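Local coordinates for conserved hypothetical protein (Pyrococcus furiosus, PDB 1Y81) that is of unknown function but binds coenzyme A through a Rossmann-like CoA-binding domain, at residues L45-N50 with R64-D69. Sequence-based numbering, arbitrary orientation.
Sequences LPVNPN and RELPKD. With COA (coenzyme A), chain C.
Leu66 puts its CD2 methyl between two side chains of the strand that ends at Val47, 3.7 Å from Val47 CG2 and 4.1 Å from Leu45 CD2. Val47 and Leu66 meet tip to tip, while Leu45 CD2 lies against Pro67 CG and CD, both 3.6 Å away. No hydrogen bond crosses between 45-50 and 64-69; the contact is methyl and ring carbon throughout, which suits three buried aliphatic residues and a proline nearer the surface. Residues two apart on a strand share a face, so Leu45 and Val47 both point at the loop. In Val47 the CG1 methyl is anti to the backbone N (chi1 175°), which leaves CG2 beside that nitrogen and in touch with Leu66. Pro67 suits the loop because its ring carbons give Leu45 an apolar surface while its backbone stays extended.

Beyond Val47 the same segment turns to the ligand. Asn48 ND2 donates to coenzyme A O7A, on the 3'-phosphate, at 3.3 Å, and more weakly to its O3B at 3.1 Å; Ala22 O also accepts from this amide nitrogen. The other end of the amide is fixed by an Asx turn, in which Asn50 N donates to Asn48 OD1 at 2.8 Å. Asparagine fits here because one flat group can accept from the backbone and donate to the ligand. Pro49 CD rests 3.6 Å from C2A of the adenine.

The parallel sheet, of strand order 2-1-3-4-5, marks a Rossmann-like fold, and the loop at the C-terminal end of strand 43-47 carries the Asn48 to Asn50 part of the pocket. This outermost strand pairs with strand 16-20; segment 64-69, leading to strand 72-75, packs over both, Leu66 touching Ala18 and Pro67 Lys16.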
# COMPACT_ATOMS: atom_id res chain seq x y z
N LEU A 45 3.29 4.37 -6.73
CA LEU A 45 4.64 4.23 -6.23
C LEU A 45 4.74 2.85 -5.60
O LEU A 45 4.27 2.65 -4.49
CB LEU A 45 4.97 5.32 -5.20
CG LEU A 45 5.34 6.70 -5.79
CD1 LEU A 45 4.16 7.35 -6.50
CD2 LEU A 45 5.83 7.62 -4.70
N PRO A 46 5.38 1.90 -6.31
CA PRO A 46 5.55 0.57 -5.73
C PRO A 46 6.46 0.55 -4.50
O PRO A 46 7.46 1.30 -4.42
CB PRO A 46 6.18 -0.26 -6.88
CG PRO A 46 6.50 0.67 -7.94
CD PRO A 46 5.97 2.02 -7.65
N VAL A 47 6.14 -0.31 -3.55
CA VAL A 47 6.96 -0.47 -2.38
C VAL A 47 7.20 -1.97 -2.13
O VAL A 47 6.27 -2.72 -1.80
CB VAL A 47 6.32 0.20 -1.12
CG1 VAL A 47 7.15 -0.08 0.12
CG2 VAL A 47 6.03 1.74 -1.36
N ASN A 48 8.45 -2.39 -2.31
CA ASN A 48 8.85 -3.80 -2.15
C ASN A 48 10.39 -3.87 -2.20
O ASN A 48 10.98 -3.51 -3.21
CB ASN A 48 8.23 -4.68 -3.24
CG ASN A 48 8.52 -6.21 -3.03
OD1 ASN A 48 9.55 -6.58 -2.47
ND2 ASN A 48 7.60 -7.05 -3.48
N PRO A 49 11.03 -4.31 -1.09
CA PRO A 49 12.52 -4.42 -1.02
C PRO A 49 13.15 -5.35 -2.07
O PRO A 49 14.36 -5.23 -2.33
CB PRO A 49 12.77 -5.01 0.39
CG PRO A 49 11.51 -4.82 1.15
CD PRO A 49 10.37 -4.73 0.16
N ASN A 50 12.37 -6.25 -2.68
CA ASN A 50 12.88 -7.20 -3.69
C ASN A 50 13.21 -6.58 -5.06
O ASN A 50 14.00 -7.16 -5.84
CB ASN A 50 11.87 -8.34 -3.95
CG ASN A 50 11.80 -9.35 -2.82
OD1 ASN A 50 10.81 -10.08 -2.71
ND2 ASN A 50 12.83 -9.42 -2.00
N ARG A 64 9.07 4.51 4.63
CA ARG A 64 9.84 5.64 5.22
C ARG A 64 10.48 6.53 4.16
O ARG A 64 10.73 7.72 4.41
CB ARG A 64 10.92 5.12 6.18
CG ARG A 64 10.37 4.60 7.51
N GLU A 65 10.71 5.95 2.97
CA GLU A 65 11.34 6.64 1.83
C GLU A 65 10.36 7.35 0.91
O GLU A 65 10.78 8.04 -0.03
CB GLU A 65 12.15 5.65 0.99
CG GLU A 65 13.27 4.96 1.72
CD GLU A 65 13.85 3.81 0.91
OE1 GLU A 65 13.38 3.56 -0.23
OE2 GLU A 65 14.76 3.14 1.43
N LEU A 66 9.06 7.17 1.15
CA LEU A 66 8.04 7.72 0.28
C LEU A 66 7.98 9.25 0.38
O LEU A 66 8.25 9.81 1.46
CB LEU A 66 6.66 7.15 0.61
CG LEU A 66 6.36 5.69 0.27
CD1 LEU A 66 5.07 5.26 0.99
CD2 LEU A 66 6.25 5.47 -1.24
N PRO A 67 7.66 9.93 -0.73
CA PRO A 67 7.35 11.36 -0.64
C PRO A 67 6.12 11.62 0.22
O PRO A 67 5.18 10.82 0.23
CB PRO A 67 7.10 11.77 -2.10
CG PRO A 67 6.89 10.52 -2.84
CD PRO A 67 7.63 9.44 -2.12
N LYS A 68 6.11 12.76 0.91
CA LYS A 68 5.09 13.05 1.90
C LYS A 68 3.70 13.36 1.30
O LYS A 68 2.70 13.38 2.03
CB LYS A 68 5.56 14.16 2.85
CG LYS A 68 6.92 13.87 3.53
CD LYS A 68 6.83 12.76 4.59
CE LYS A 68 8.22 12.31 5.05
NZ LYS A 68 8.17 11.18 6.05
N ASP A 69 3.65 13.57 -0.02
CA ASP A 69 2.40 13.90 -0.72
C ASP A 69 1.63 12.68 -1.28
O ASP A 69 0.71 12.83 -2.08
CB ASP A 69 2.66 14.95 -1.83
CG ASP A 69 3.48 14.40 -2.98
OD1 ASP A 69 4.09 13.32 -2.84
OD2 ASP A 69 3.52 15.06 -4.04
N1A COA C . 7.29 -4.37 2.19
C2A COA C . 6.83 -4.43 0.90
N3A COA C . 6.54 -5.65 0.33
C4A COA C . 6.74 -6.79 1.04
C5A COA C . 7.20 -6.76 2.35
C6A COA C . 7.48 -5.53 2.93
N6A COA C . 7.93 -5.47 4.18
N7A COA C . 7.27 -8.04 2.80
C8A COA C . 6.85 -8.86 1.80
N9A COA C . 6.53 -8.10 0.71
C1B COA C . 6.07 -8.55 -0.62
C2B COA C . 6.38 -10.02 -0.89
O2B COA C . 7.79 -10.30 -1.06
C3B COA C . 5.49 -10.21 -2.13
O3B COA C . 6.10 -9.75 -3.32
P3B COA C . 7.02 -10.74 -4.23
O7A COA C . 8.28 -10.04 -4.63
O8A COA C . 6.20 -11.10 -5.42
O9A COA C . 7.44 -11.90 -3.37
C4B COA C . 4.28 -9.30 -1.87
O4B COA C . 4.68 -8.39 -0.84
C5B COA C . 3.01 -10.08 -1.46
O5B COA C . 3.33 -10.84 -0.31
P1A COA C . 3.07 -12.43 -0.27
O1A COA C . 3.69 -13.01 0.97
O2A COA C . 3.54 -13.06 -1.57
O3A COA C . 1.47 -12.44 -0.12
P2A COA C . 0.43 -12.99 -1.22
O4A COA C . 0.59 -14.48 -1.36
O5A COA C . 0.48 -12.31 -2.53
O6A COA C . -0.97 -12.65 -0.54
CBP COA C . -2.55 -11.32 0.70
CCP COA C . -1.37 -11.32 -0.31
CDP COA C . -2.93 -9.86 0.94
CEP COA C . -2.09 -11.92 2.02
CAP COA C . -3.73 -12.15 0.15
OAP COA C . -4.76 -12.25 1.12
C9P COA C . -4.22 -11.44 -1.08
O9P COA C . -3.70 -11.82 -2.32
N8P COA C . -5.08 -10.43 -0.88
C7P COA C . -5.61 -9.55 -1.92
C6P COA C . -6.71 -10.12 -2.72
C5P COA C . -7.18 -9.06 -3.67
O5P COA C . -6.54 -8.00 -3.89
N4P COA C . -8.31 -9.41 -4.23
C3P COA C . -9.06 -8.65 -5.18
C2P COA C . -10.49 -8.45 -4.69
S1P COA C . -10.53 -7.45 -3.16